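Local coordinates for Can2 (Sulfobacillus thermosulfidooxidans, PDB 7BDV), which is a CRISPR ancillary effector, a dual-specificity nuclease that binds cyclic tetra-adenylate and potentiates type III CRISPR defence, at residues I38-P43 / D81-Q86; V15-D20 / I100-A105; V26-Q31 / P115-D120. All blocks are in the same frame, centred on the assembly; numbering follows the deposited sequence.

Contact 1. Residues I38-P43 / D81-Q86. With nucleotides of chain E.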
loop_
_atom_site.group_PDB
_atom_site.type_symbol
_atom_site.label_atom_id
_atom_site.label_comp_id
_atom_site.label_asym_id
_atom_site.label_seq_id
_atom_site.Cartn_x
_atom_site.Cartn_y
_atom_site.Cartn_z
ATOM N N ILE A 38 -24.217 8.028 -16.638
ATOM C CA ILE A 38 -24.903 7.086 -15.707
ATOM C C ILE A 38 -23.825 6.423 -14.841
ATOM O O ILE A 38 -22.992 5.672 -15.406
ATOM C CB ILE A 38 -25.784 6.075 -16.451
ATOM C CG1 ILE A 38 -26.898 6.805 -17.220
ATOM C CG2 ILE A 38 -26.411 5.047 -15.508
ATOM C CD1 ILE A 38 -27.616 5.949 -18.186
ATOM N N LEU A 39 -23.840 6.705 -13.541
ATOM C CA LEU A 39 -22.899 6.118 -12.542
ATOM C C LEU A 39 -23.584 4.913 -11.867
ATOM O O LEU A 39 -24.626 5.091 -11.210
ATOM C CB LEU A 39 -22.517 7.177 -11.509
ATOM C CG LEU A 39 -21.922 8.479 -12.044
ATOM C CD1 LEU A 39 -21.673 9.453 -10.908
ATOM C CD2 LEU A 39 -20.641 8.220 -12.814
ATOM N N LEU A 40 -23.058 3.717 -12.085
ATOM C CA LEU A 40 -23.465 2.497 -11.354
ATOM C C LEU A 40 -22.633 2.396 -10.082
ATOM O O LEU A 40 -21.450 2.015 -10.191
ATOM C CB LEU A 40 -23.262 1.291 -12.266
ATOM C CG LEU A 40 -24.418 0.919 -13.191
ATOM C CD1 LEU A 40 -25.078 2.129 -13.809
ATOM C CD2 LEU A 40 -23.952 -0.037 -14.267
ATOM N N TYR A 41 -23.207 2.754 -8.930
ATOM C CA TYR A 41 -22.521 2.681 -7.614
ATOM C C TYR A 41 -23.084 1.486 -6.834
ATOM O O TYR A 41 -24.099 0.926 -7.243
ATOM C CB TYR A 41 -22.633 3.993 -6.841
ATOM C CG TYR A 41 -24.005 4.287 -6.296
ATOM C CD1 TYR A 41 -24.955 4.955 -7.056
ATOM C CD2 TYR A 41 -24.341 3.915 -5.003
ATOM C CE1 TYR A 41 -26.222 5.213 -6.551
ATOM C CE2 TYR A 41 -25.605 4.162 -4.488
ATOM C CZ TYR A 41 -26.547 4.809 -5.267
ATOM O OH TYR A 41 -27.787 5.057 -4.758
ATOM N N THR A 42 -22.427 1.104 -5.744
ATOM C CA THR A 42 -22.820 -0.073 -4.939
ATOM C C THR A 42 -23.152 0.384 -3.527
ATOM O O THR A 42 -22.780 1.487 -3.139
ATOM C CB THR A 42 -21.712 -1.119 -4.971
ATOM O OG1 THR A 42 -20.586 -0.482 -4.394
ATOM C CG2 THR A 42 -21.398 -1.590 -6.371
ATOM N N PRO A 43 -23.885 -0.448 -2.752
ATOM C CA PRO A 43 -24.228 -0.135 -1.364
ATOM C C PRO A 43 -23.007 0.211 -0.498
ATOM O O PRO A 43 -21.956 -0.397 -0.663
ATOM C CB PRO A 43 -24.880 -1.429 -0.841
ATOM C CG PRO A 43 -25.411 -2.101 -2.079
ATOM C CD PRO A 43 -24.418 -1.755 -3.175
ATOM N N ASP A 81 -30.054 -3.646 -19.289
ATOM C CA ASP A 81 -31.237 -3.757 -20.190
ATOM C C ASP A 81 -32.118 -2.508 -20.027
ATOM O O ASP A 81 -32.444 -1.898 -21.053
ATOM C CB ASP A 81 -32.021 -5.048 -19.944
ATOM C CG ASP A 81 -31.387 -6.304 -20.535
ATOM O OD1 ASP A 81 -30.457 -6.165 -21.355
ATOM O OD2 ASP A 81 -31.843 -7.415 -20.188
ATOM N N GLU A 82 -32.451 -2.108 -18.801
ATOM C CA GLU A 82 -33.329 -0.929 -18.535
ATOM C C GLU A 82 -32.658 0.340 -19.072
ATOM O O GLU A 82 -33.370 1.144 -19.696
ATOM C CB GLU A 82 -33.672 -0.796 -17.050
ATOM C CG GLU A 82 -34.675 -1.834 -16.568
ATOM C CD GLU A 82 -34.768 -2.025 -15.057
ATOM O OE1 GLU A 82 -34.249 -1.156 -14.286
ATOM O OE2 GLU A 82 -35.361 -3.061 -14.644
ATOM N N ILE A 83 -31.340 0.502 -18.866
ATOM C CA ILE A 83 -30.550 1.700 -19.286
ATOM C C ILE A 83 -30.581 1.819 -20.816
ATOM O O ILE A 83 -30.715 2.977 -21.329
ATOM C CB ILE A 83 -29.091 1.633 -18.763
ATOM C CG1 ILE A 83 -28.987 1.930 -17.267
ATOM C CG2 ILE A 83 -28.182 2.563 -19.550
ATOM C CD1 ILE A 83 -27.655 1.528 -16.673
ATOM N N LEU A 84 -30.418 0.687 -21.510
ATOM C CA LEU A 84 -30.350 0.608 -22.990
ATOM C C LEU A 84 -31.735 0.825 -23.618
ATOM O O LEU A 84 -31.790 1.294 -24.765
ATOM C CB LEU A 84 -29.743 -0.740 -23.385
ATOM C CG LEU A 84 -28.230 -0.831 -23.155
ATOM C CD1 LEU A 84 -27.729 -2.256 -23.312
ATOM C CD2 LEU A 84 -27.485 0.083 -24.107
ATOM N N GLU A 85 -32.810 0.482 -22.918
ATOM C CA GLU A 85 -34.215 0.780 -23.337
ATOM C C GLU A 85 -34.418 2.300 -23.330
ATOM O O GLU A 85 -34.889 2.825 -24.361
ATOM C CB GLU A 85 -35.215 0.049 -22.434
ATOM C CG GLU A 85 -36.656 0.548 -22.512
ATOM C CD GLU A 85 -37.109 1.368 -21.310
ATOM O OE2 GLU A 85 -37.912 2.313 -21.490
ATOM N N GLN A 86 -34.011 2.980 -22.250
ATOM C CA GLN A 86 -34.233 4.440 -22.049
ATOM C C GLN A 86 -33.214 5.275 -22.834
ATOM O O GLN A 86 -33.573 6.377 -23.295
ATOM C CB GLN A 86 -34.152 4.809 -20.568
ATOM C CG GLN A 86 -34.790 6.161 -20.283
ATOM C CD GLN A 86 -34.687 6.565 -18.837
ATOM O OE1 GLN A 86 -34.378 5.757 -17.963
ATOM N NE2 GLN A 86 -34.945 7.838 -18.583
ATOM P P A E 4 -12.323 -8.437 -9.273
ATOM O OP1 A E 4 -13.683 -8.980 -9.517
ATOM O OP2 A E 4 -11.184 -8.117 -10.178
ATOM O "O5'" A E 4 -12.816 -7.058 -8.617
ATOM C "C5'" A E 4 -11.901 -6.052 -8.267
ATOM C "C4'" A E 4 -12.614 -4.738 -8.481
ATOM O "O4'" A E 4 -13.881 -4.751 -7.751
ATOM C "C3'" A E 4 -11.844 -3.526 -7.974
ATOM O "O3'" A E 4 -11.958 -2.504 -8.977
ATOM C "C2'" A E 4 -12.567 -3.197 -6.670
ATOM O "O2'" A E 4 -12.377 -1.873 -6.216
ATOM C "C1'" A E 4 -14.004 -3.534 -7.052
ATOM N N9 A E 4 -14.912 -3.736 -5.945
ATOM C C8 A E 4 -14.727 -4.548 -4.820
ATOM N N7 A E 4 -15.769 -4.515 -4.009
ATOM C C5 A E 4 -16.664 -3.629 -4.610
ATOM C C6 A E 4 -17.935 -3.143 -4.224
ATOM N N6 A E 4 -18.529 -3.517 -3.101
ATOM N N1 A E 4 -18.565 -2.239 -5.033
ATOM C C2 A E 4 -17.924 -1.852 -6.146
ATOM N N3 A E 4 -16.734 -2.249 -6.616
ATOM C C4 A E 4 -16.142 -3.136 -5.788
#

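Contact 2. Residues V15-D20 / I100-A105. With nucleotides of chain E.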
loop_
_atom_site.group_PDB
_atom_site.type_symbol
_atom_site.label_atom_id
_atom_site.label_comp_id
_atom_site.label_asym_id
_atom_site.label_seq_id
_atom_site.Cartn_x
_atom_site.Cartn_y
_atom_site.Cartn_z
ATOM N N VAL A 15 -21.844 5.329 -19.567
ATOM C CA VAL A 15 -22.191 4.449 -18.422
ATOM C C VAL A 15 -20.886 3.968 -17.793
ATOM O O VAL A 15 -20.061 3.338 -18.514
ATOM C CB VAL A 15 -23.093 3.285 -18.849
ATOM C CG1 VAL A 15 -23.416 2.350 -17.693
ATOM C CG2 VAL A 15 -24.366 3.790 -19.512
ATOM N N CYS A 16 -20.680 4.233 -16.510
ATOM C CA CYS A 16 -19.460 3.717 -15.856
ATOM C C CYS A 16 -19.762 3.068 -14.514
ATOM O O CYS A 16 -20.816 3.340 -13.874
ATOM C CB CYS A 16 -18.344 4.742 -15.846
ATOM S SG CYS A 16 -18.853 6.360 -15.264
ATOM N N LEU A 17 -18.877 2.141 -14.152
ATOM C CA LEU A 17 -19.028 1.283 -12.947
ATOM C C LEU A 17 -18.083 1.835 -11.893
ATOM O O LEU A 17 -16.868 1.753 -12.129
ATOM C CB LEU A 17 -18.645 -0.160 -13.314
ATOM C CG LEU A 17 -19.643 -0.946 -14.143
ATOM C CD1 LEU A 17 -20.032 -0.204 -15.401
ATOM C CD2 LEU A 17 -19.066 -2.302 -14.508
ATOM N N LEU A 18 -18.587 2.324 -10.755
ATOM C CA LEU A 18 -17.743 2.968 -9.724
ATOM C C LEU A 18 -17.134 1.899 -8.803
ATOM O O LEU A 18 -17.819 0.924 -8.453
ATOM C CB LEU A 18 -18.574 3.957 -8.909
ATOM C CG LEU A 18 -19.133 5.133 -9.712
ATOM C CD1 LEU A 18 -19.509 6.285 -8.790
ATOM C CD2 LEU A 18 -18.144 5.628 -10.759
ATOM N N SER A 19 -15.921 2.159 -8.345
ATOM C CA SER A 19 -15.087 1.197 -7.584
ATOM C C SER A 19 -13.957 1.958 -6.907
ATOM O O SER A 19 -13.970 3.242 -6.989
ATOM C CB SER A 19 -14.606 0.098 -8.511
ATOM O OG SER A 19 -13.817 0.593 -9.557
ATOM N N ASP A 20 -13.009 1.265 -6.256
ATOM C CA ASP A 20 -11.903 1.949 -5.537
ATOM C C ASP A 20 -11.253 3.026 -6.394
ATOM O O ASP A 20 -10.903 4.083 -5.811
ATOM C CB ASP A 20 -10.817 0.984 -5.056
ATOM C CG ASP A 20 -11.284 0.108 -3.910
ATOM O OD1 ASP A 20 -11.712 0.678 -2.874
ATOM O OD2 ASP A 20 -11.263 -1.136 -4.084
ATOM N N ILE A 100 -17.889 -9.235 -11.942
ATOM C CA ILE A 100 -19.329 -9.603 -12.095
ATOM C C ILE A 100 -20.055 -8.404 -12.719
ATOM O O ILE A 100 -20.732 -8.561 -13.717
ATOM C CB ILE A 100 -19.942 -10.056 -10.757
ATOM C CG1 ILE A 100 -19.321 -11.338 -10.184
ATOM C CG2 ILE A 100 -21.452 -10.153 -10.855
ATOM C CD1 ILE A 100 -18.867 -12.346 -11.201
HETATM N N MSE A 101 -19.880 -7.207 -12.156
HETATM C CA MSE A 101 -20.496 -5.987 -12.682
HETATM C C MSE A 101 -20.112 -5.829 -14.150
HETATM O O MSE A 101 -20.966 -5.640 -15.024
HETATM C CB MSE A 101 -20.032 -4.769 -11.867
HETATM C CG MSE A 101 -20.557 -4.719 -10.432
HETATM SE SE MSE A 101 -19.746 -3.387 -9.266
HETATM C CE MSE A 101 -20.214 -1.681 -10.281
ATOM N N ALA A 102 -18.792 -5.902 -14.409
ATOM C CA ALA A 102 -18.248 -5.657 -15.721
ATOM C C ALA A 102 -18.722 -6.726 -16.701
ATOM O O ALA A 102 -19.072 -6.341 -17.815
ATOM C CB ALA A 102 -16.733 -5.586 -15.675
ATOM N N LEU A 103 -18.693 -8.018 -16.342
ATOM C CA LEU A 103 -19.153 -9.098 -17.255
ATOM C C LEU A 103 -20.636 -8.882 -17.619
ATOM O O LEU A 103 -21.001 -9.057 -18.784
ATOM C CB LEU A 103 -18.968 -10.468 -16.597
ATOM C CG LEU A 103 -17.517 -10.943 -16.453
ATOM C CD1 LEU A 103 -17.423 -12.109 -15.483
ATOM C CD2 LEU A 103 -16.954 -11.352 -17.796
ATOM N N ALA A 104 -21.474 -8.535 -16.647
ATOM C CA ALA A 104 -22.934 -8.349 -16.825
ATOM C C ALA A 104 -23.172 -7.237 -17.846
ATOM O O ALA A 104 -23.932 -7.458 -18.800
ATOM C CB ALA A 104 -23.566 -8.037 -15.498
ATOM N N ALA A 105 -22.514 -6.099 -17.660
ATOM C CA ALA A 105 -22.711 -4.874 -18.468
ATOM C C ALA A 105 -22.137 -5.105 -19.860
ATOM O O ALA A 105 -22.801 -4.802 -20.839
ATOM C CB ALA A 105 -22.091 -3.693 -17.755
ATOM P P A E 4 -12.323 -8.437 -9.273
ATOM O OP1 A E 4 -13.683 -8.980 -9.517
ATOM O OP2 A E 4 -11.184 -8.117 -10.178
ATOM O "O5'" A E 4 -12.816 -7.058 -8.617
ATOM C "C5'" A E 4 -11.901 -6.052 -8.267
ATOM C "C4'" A E 4 -12.614 -4.738 -8.481
ATOM O "O4'" A E 4 -13.881 -4.751 -7.751
ATOM C "C3'" A E 4 -11.844 -3.526 -7.974
ATOM O "O3'" A E 4 -11.958 -2.504 -8.977
ATOM C "C2'" A E 4 -12.567 -3.197 -6.670
ATOM O "O2'" A E 4 -12.377 -1.873 -6.216
ATOM C "C1'" A E 4 -14.004 -3.534 -7.052
ATOM N N9 A E 4 -14.912 -3.736 -5.945
ATOM C C8 A E 4 -14.727 -4.548 -4.820
ATOM N N7 A E 4 -15.769 -4.515 -4.009
ATOM C C5 A E 4 -16.664 -3.629 -4.610
ATOM C C6 A E 4 -17.935 -3.143 -4.224
ATOM N N6 A E 4 -18.529 -3.517 -3.101
ATOM N N1 A E 4 -18.565 -2.239 -5.033
ATOM C C2 A E 4 -17.924 -1.852 -6.146
ATOM N N3 A E 4 -16.734 -2.249 -6.616
ATOM C C4 A E 4 -16.142 -3.136 -5.788
ATOM P P A E 1 -10.860 -1.364 -9.120
ATOM O OP1 A E 1 -11.422 0.010 -8.806
ATOM O OP2 A E 1 -9.544 -1.557 -8.384
ATOM O "O5'" A E 1 -10.643 -1.495 -10.689
ATOM C "C5'" A E 1 -9.850 -0.492 -11.317
ATOM C "C4'" A E 1 -9.502 -0.995 -12.680
ATOM O "O4'" A E 1 -9.054 0.124 -13.471
ATOM C "C3'" A E 1 -8.351 -2.004 -12.741
ATOM O "O3'" A E 1 -8.433 -2.689 -13.955
ATOM C "C2'" A E 1 -7.147 -1.095 -12.893
ATOM O "O2'" A E 1 -6.061 -1.797 -13.455
ATOM C "C1'" A E 1 -7.737 -0.111 -13.907
ATOM N N9 A E 1 -7.132 1.172 -14.056
ATOM C C8 A E 1 -6.970 1.815 -15.249
ATOM N N7 A E 1 -6.430 2.994 -15.126
ATOM C C5 A E 1 -6.257 3.148 -13.769
ATOM C C6 A E 1 -5.740 4.201 -13.002
ATOM N N6 A E 1 -5.297 5.342 -13.512
ATOM N N1 A E 1 -5.735 4.038 -11.667
ATOM C C2 A E 1 -6.187 2.897 -11.152
ATOM N N3 A E 1 -6.655 1.837 -11.762
ATOM C C4 A E 1 -6.696 2.031 -13.089
#

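Contact 3. Residues V26-Q31 / P115-D120. With nucleotides of chain E.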
loop_
_atom_site.group_PDB
_atom_site.type_symbol
_atom_site.label_atom_id
_atom_site.label_comp_id
_atom_site.label_asym_id
_atom_site.label_seq_id
_atom_site.Cartn_x
_atom_site.Cartn_y
_atom_site.Cartn_z
ATOM N N VAL A 26 -13.073 8.831 -14.952
ATOM C CA VAL A 26 -13.013 10.322 -14.926
ATOM C C VAL A 26 -12.210 10.821 -16.131
ATOM O O VAL A 26 -12.598 11.848 -16.710
ATOM C CB VAL A 26 -12.445 10.813 -13.583
ATOM C CG1 VAL A 26 -11.967 12.250 -13.619
ATOM C CG2 VAL A 26 -13.433 10.602 -12.464
ATOM N N ILE A 27 -11.119 10.129 -16.493
ATOM C CA ILE A 27 -10.189 10.587 -17.548
ATOM C C ILE A 27 -10.936 10.784 -18.868
ATOM O O ILE A 27 -10.769 11.823 -19.499
ATOM C CB ILE A 27 -8.969 9.651 -17.662
ATOM C CG1 ILE A 27 -8.015 9.841 -16.471
ATOM C CG2 ILE A 27 -8.265 9.866 -18.981
ATOM N N PRO A 28 -11.756 9.829 -19.361
ATOM C CA PRO A 28 -12.527 10.054 -20.585
ATOM C C PRO A 28 -13.539 11.220 -20.548
ATOM O O PRO A 28 -13.796 11.802 -21.583
ATOM C CB PRO A 28 -13.246 8.721 -20.797
ATOM C CG PRO A 28 -12.402 7.721 -20.027
ATOM C CD PRO A 28 -11.961 8.478 -18.813
ATOM N N VAL A 29 -14.087 11.532 -19.384
ATOM C CA VAL A 29 -15.114 12.607 -19.161
ATOM C C VAL A 29 -14.430 13.979 -19.211
ATOM O O VAL A 29 -15.040 14.922 -19.773
ATOM C CB VAL A 29 -15.861 12.374 -17.830
ATOM C CG1 VAL A 29 -16.703 13.570 -17.406
ATOM C CG2 VAL A 29 -16.717 11.115 -17.910
ATOM N N ILE A 30 -13.213 14.091 -18.673
ATOM C CA ILE A 30 -12.423 15.356 -18.674
ATOM C C ILE A 30 -11.914 15.616 -20.095
ATOM O O ILE A 30 -11.947 16.796 -20.523
ATOM C CB ILE A 30 -11.259 15.305 -17.659
ATOM C CG1 ILE A 30 -11.716 14.969 -16.242
ATOM C CG2 ILE A 30 -10.469 16.598 -17.694
ATOM C CD1 ILE A 30 -12.732 15.911 -15.666
ATOM N N GLN A 31 -11.451 14.561 -20.784
ATOM C CA GLN A 31 -10.920 14.629 -22.163
ATOM C C GLN A 31 -12.017 15.139 -23.113
ATOM O O GLN A 31 -11.722 16.075 -23.876
ATOM C CB GLN A 31 -10.390 13.264 -22.597
ATOM C CG GLN A 31 -9.685 13.310 -23.946
ATOM C CD GLN A 31 -8.730 12.156 -24.150
ATOM O OE1 GLN A 31 -7.789 11.954 -23.378
ATOM N NE2 GLN A 31 -8.958 11.388 -25.205
ATOM N N PRO A 115 -20.868 0.657 -28.443
ATOM C CA PRO A 115 -19.468 0.914 -28.154
ATOM C C PRO A 115 -19.104 0.626 -26.685
ATOM O O PRO A 115 -19.851 0.945 -25.753
ATOM C CB PRO A 115 -19.241 2.399 -28.454
ATOM C CG PRO A 115 -20.526 2.895 -29.102
ATOM C CD PRO A 115 -21.595 1.862 -28.848
ATOM N N ILE A 116 -17.932 0.030 -26.500
ATOM C CA ILE A 116 -17.411 -0.353 -25.162
ATOM C C ILE A 116 -15.936 0.026 -25.129
ATOM O O ILE A 116 -15.183 -0.476 -25.969
ATOM C CB ILE A 116 -17.623 -1.847 -24.857
ATOM C CG1 ILE A 116 -19.088 -2.258 -24.952
ATOM C CG2 ILE A 116 -17.050 -2.158 -23.478
ATOM C CD1 ILE A 116 -19.314 -3.777 -24.993
ATOM N N ILE A 117 -15.555 0.871 -24.174
ATOM C CA ILE A 117 -14.167 1.351 -24.005
ATOM C C ILE A 117 -13.576 0.761 -22.717
ATOM O O ILE A 117 -14.315 0.456 -21.792
ATOM C CB ILE A 117 -14.133 2.879 -24.020
ATOM C CG1 ILE A 117 -14.719 3.483 -22.740
ATOM C CG2 ILE A 117 -14.825 3.401 -25.271
ATOM C CD1 ILE A 117 -14.390 4.941 -22.571
ATOM N N TYR A 118 -12.257 0.610 -22.713
ATOM C CA TYR A 118 -11.465 0.153 -21.556
ATOM C C TYR A 118 -10.197 1.000 -21.528
ATOM O O TYR A 118 -9.575 1.158 -22.577
ATOM C CB TYR A 118 -11.183 -1.344 -21.667
ATOM C CG TYR A 118 -10.314 -1.864 -20.552
ATOM C CD1 TYR A 118 -8.931 -1.752 -20.616
ATOM C CD2 TYR A 118 -10.869 -2.467 -19.432
ATOM C CE1 TYR A 118 -8.131 -2.219 -19.579
ATOM C CE2 TYR A 118 -10.078 -2.920 -18.381
ATOM C CZ TYR A 118 -8.702 -2.817 -18.479
ATOM O OH TYR A 118 -7.924 -3.245 -17.446
ATOM N N VAL A 119 -9.862 1.561 -20.358
ATOM C CA VAL A 119 -8.733 2.483 -20.165
ATOM C C VAL A 119 -7.526 1.688 -19.677
ATOM O O VAL A 119 -7.592 1.184 -18.575
ATOM C CB VAL A 119 -9.059 3.638 -19.218
ATOM C CG1 VAL A 119 -7.840 4.493 -19.053
ATOM C CG2 VAL A 119 -10.209 4.488 -19.750
ATOM N N ASP A 120 -6.486 1.606 -20.508
ATOM C CA ASP A 120 -5.187 0.938 -20.206
ATOM C C ASP A 120 -4.193 2.033 -19.812
ATOM O O ASP A 120 -3.694 2.705 -20.711
ATOM C CB ASP A 120 -4.717 0.133 -21.409
ATOM C CG ASP A 120 -3.290 -0.414 -21.281
ATOM O OD1 ASP A 120 -2.753 -0.408 -20.160
ATOM O OD2 ASP A 120 -2.736 -0.862 -22.308
ATOM P P A E 2 -8.978 -4.204 -14.081
ATOM O OP1 A E 2 -9.098 -4.438 -15.541
ATOM O OP2 A E 2 -10.007 -4.634 -13.087
ATOM O "O5'" A E 2 -7.658 -5.046 -13.730
ATOM C "C5'" A E 2 -7.239 -5.114 -12.361
ATOM C "C4'" A E 2 -6.675 -6.506 -12.176
ATOM O "O4'" A E 2 -5.668 -6.702 -13.203
ATOM C "C3'" A E 2 -5.984 -6.836 -10.858
ATOM O "O3'" A E 2 -6.297 -8.213 -10.467
ATOM C "C2'" A E 2 -4.510 -6.663 -11.228
ATOM O "O2'" A E 2 -3.571 -7.409 -10.465
ATOM C "C1'" A E 2 -4.516 -7.244 -12.621
ATOM N N9 A E 2 -3.400 -6.908 -13.460
ATOM C C8 A E 2 -2.918 -5.641 -13.755
ATOM N N7 A E 2 -1.887 -5.689 -14.566
ATOM C C5 A E 2 -1.681 -7.048 -14.792
ATOM C C6 A E 2 -0.729 -7.735 -15.549
ATOM N N6 A E 2 0.216 -7.103 -16.206
ATOM N N1 A E 2 -0.788 -9.093 -15.600
ATOM C C2 A E 2 -1.748 -9.702 -14.887
ATOM N N3 A E 2 -2.710 -9.152 -14.134
ATOM C C4 A E 2 -2.607 -7.806 -14.126
#

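Contact 1. Residues I38-P43 / D81-Q86
Ile83 of helix 73-86 packs on Ile38 and Leu40 of strand 36-41. This is a helix lying on one face of the mainly parallel, Rossmann-like sheet of the CARF domain. Ile38 and Leu40 are two residues apart on the strand, so both CB atoms face the helix. Ile83 answers with a single side chain that branches to reach both. At its CB the chain divides. The CG2 methyl lies anti to the backbone N and meets Ile38 CD1 at 3.7 Å. The other branch leaves through CG1, which stands beside the backbone N (chi1 -75°), and runs on extended to CD1. That terminal methyl touches two partners on the strand: Leu40 CD1 at 3.9 Å and Ile38 CG2, also at 3.9 Å. Ile38 and Ile83 therefore touch twice, each offering its CD1 to the other's CG2, as the two side chains lie alongside, pointing opposite ways. Leu40 meets Ile83 through one methyl alone. The contact is wholly apolar and buried. Val15 of the neighbouring strand 13-17 also touches Ile83, and Phe87 lies against Ile38. On the other face of the sheet, Leu39 packs on Val49 and Phe52 of helix 47-55. Just past the strand's end the chain reaches the bound cyclic tetra-adenylate. Here Thr42 meets the adenine of A4 of chain E with its hydroxyl and its methyl: CG2 lies 3.2 Å from N1 of the base, and OG1 donates a hydrogen bond of 2.8 Å to that same N1.

Contact 2. Residues V15-D20 / I100-A105
Leu17 and Met101 (selenomethionine) carry most of this contact between strand 13-17 and helix 99-111. Their side chains run antiparallel, each tip beside the other's base. Leu17 pushes its CD2 methyl against the helix backbone, 3.6 Å from Ala102 N, and also meets Met101 CB. The Met101 chain bends at its last torsion (chi3 60°), which turns CE back to within 3.7 Å of Leu17 CB. The same methyl lies near Leu18 O. Ala102 adds its CB at the side of Leu17 CD2. Met101 also faces the ligand: its SE lies out of the adenine plane of A4 of chain E, 3.9 Å from C2. Beyond the strand the chain turns polar. Ser19 OG donates to OP1 of A1 of chain E at 2.6 Å. Asp20 holds the 2'-hydroxyl of A4 at two points. Asp20 N donates to A4 O2' at 3.2 Å, with an N-H...O angle of 160°, and that O2' donates to Asp20 OD2 at 2.5 Å. The hydroxyl is thus both donor and acceptor. The chemistry is split for the most part: apolar contacts join strand to helix, the loop binds phosphate and ribose, and the paired bonds to O2' probably favour ribose over deoxyribose here.

Contact 3. Residues V26-Q31 / P115-D120
Pro28 is a proline inside helix 23-31, and its ring is the part of the helix that meets Val119 and Ile117 of strand 116-120. A proline N has no hydrogen to give to the turn before, and the helix is kinked here. Val29 N makes just a weak bond to Val26 O, and the regular pattern resumes with Ile30 N to Val26 O. The ring points its CG at the sheet. Val119 CG2 meets the Pro28 ring at CG, 3.9 Å away. Ile117 CD1 is a looser neighbour, 4.3 Å from the same Pro28 CG. Between Ile117 and Val119, Tyr118 turns to the opposite face of the strand. Its ring carbon CG lies anti to the backbone N (chi1 177°), and the ring reaches out to the cyclic tetra-adenylate. Tyr118 OH donates a hydrogen bond of 2.5 Å to OP1 of A2 of chain E, and this oxygen lies in the ring plane at its edge. Tyr118 also packs on Ile100 of the second subunit. Around the helix, Pro28 touches Tyr14 of strand 13-17 and Asn93 of strand 90-93, while Val26 and Val29 lean on Phe52 of helix 47-55.

All three contacts join helices to the central sheet of the CARF domain. Centres are about 10 Å apart for contacts 1 and 2, 13 Å for contacts 2 and 3, and 17 Å for contacts 1 and 3. Strands 36-41 and 13-17 are neighbours; strand 90-93 separates the latter from strand 116-120. Helices 73-86 and 99-111 cover one face, helix 23-31 the other. Along the chain, contact 1 is nested within the loops closed by contacts 2 and 3, which cross each other. Contacts 1 and 2 touch through backbone hydrogen bonds between their strands. Each contact has a residue hydrogen-bonded to cyclic tetra-adenylate, so the segments that pack the sheet also carry ligand-binding residues, in loops after two strands and on a third.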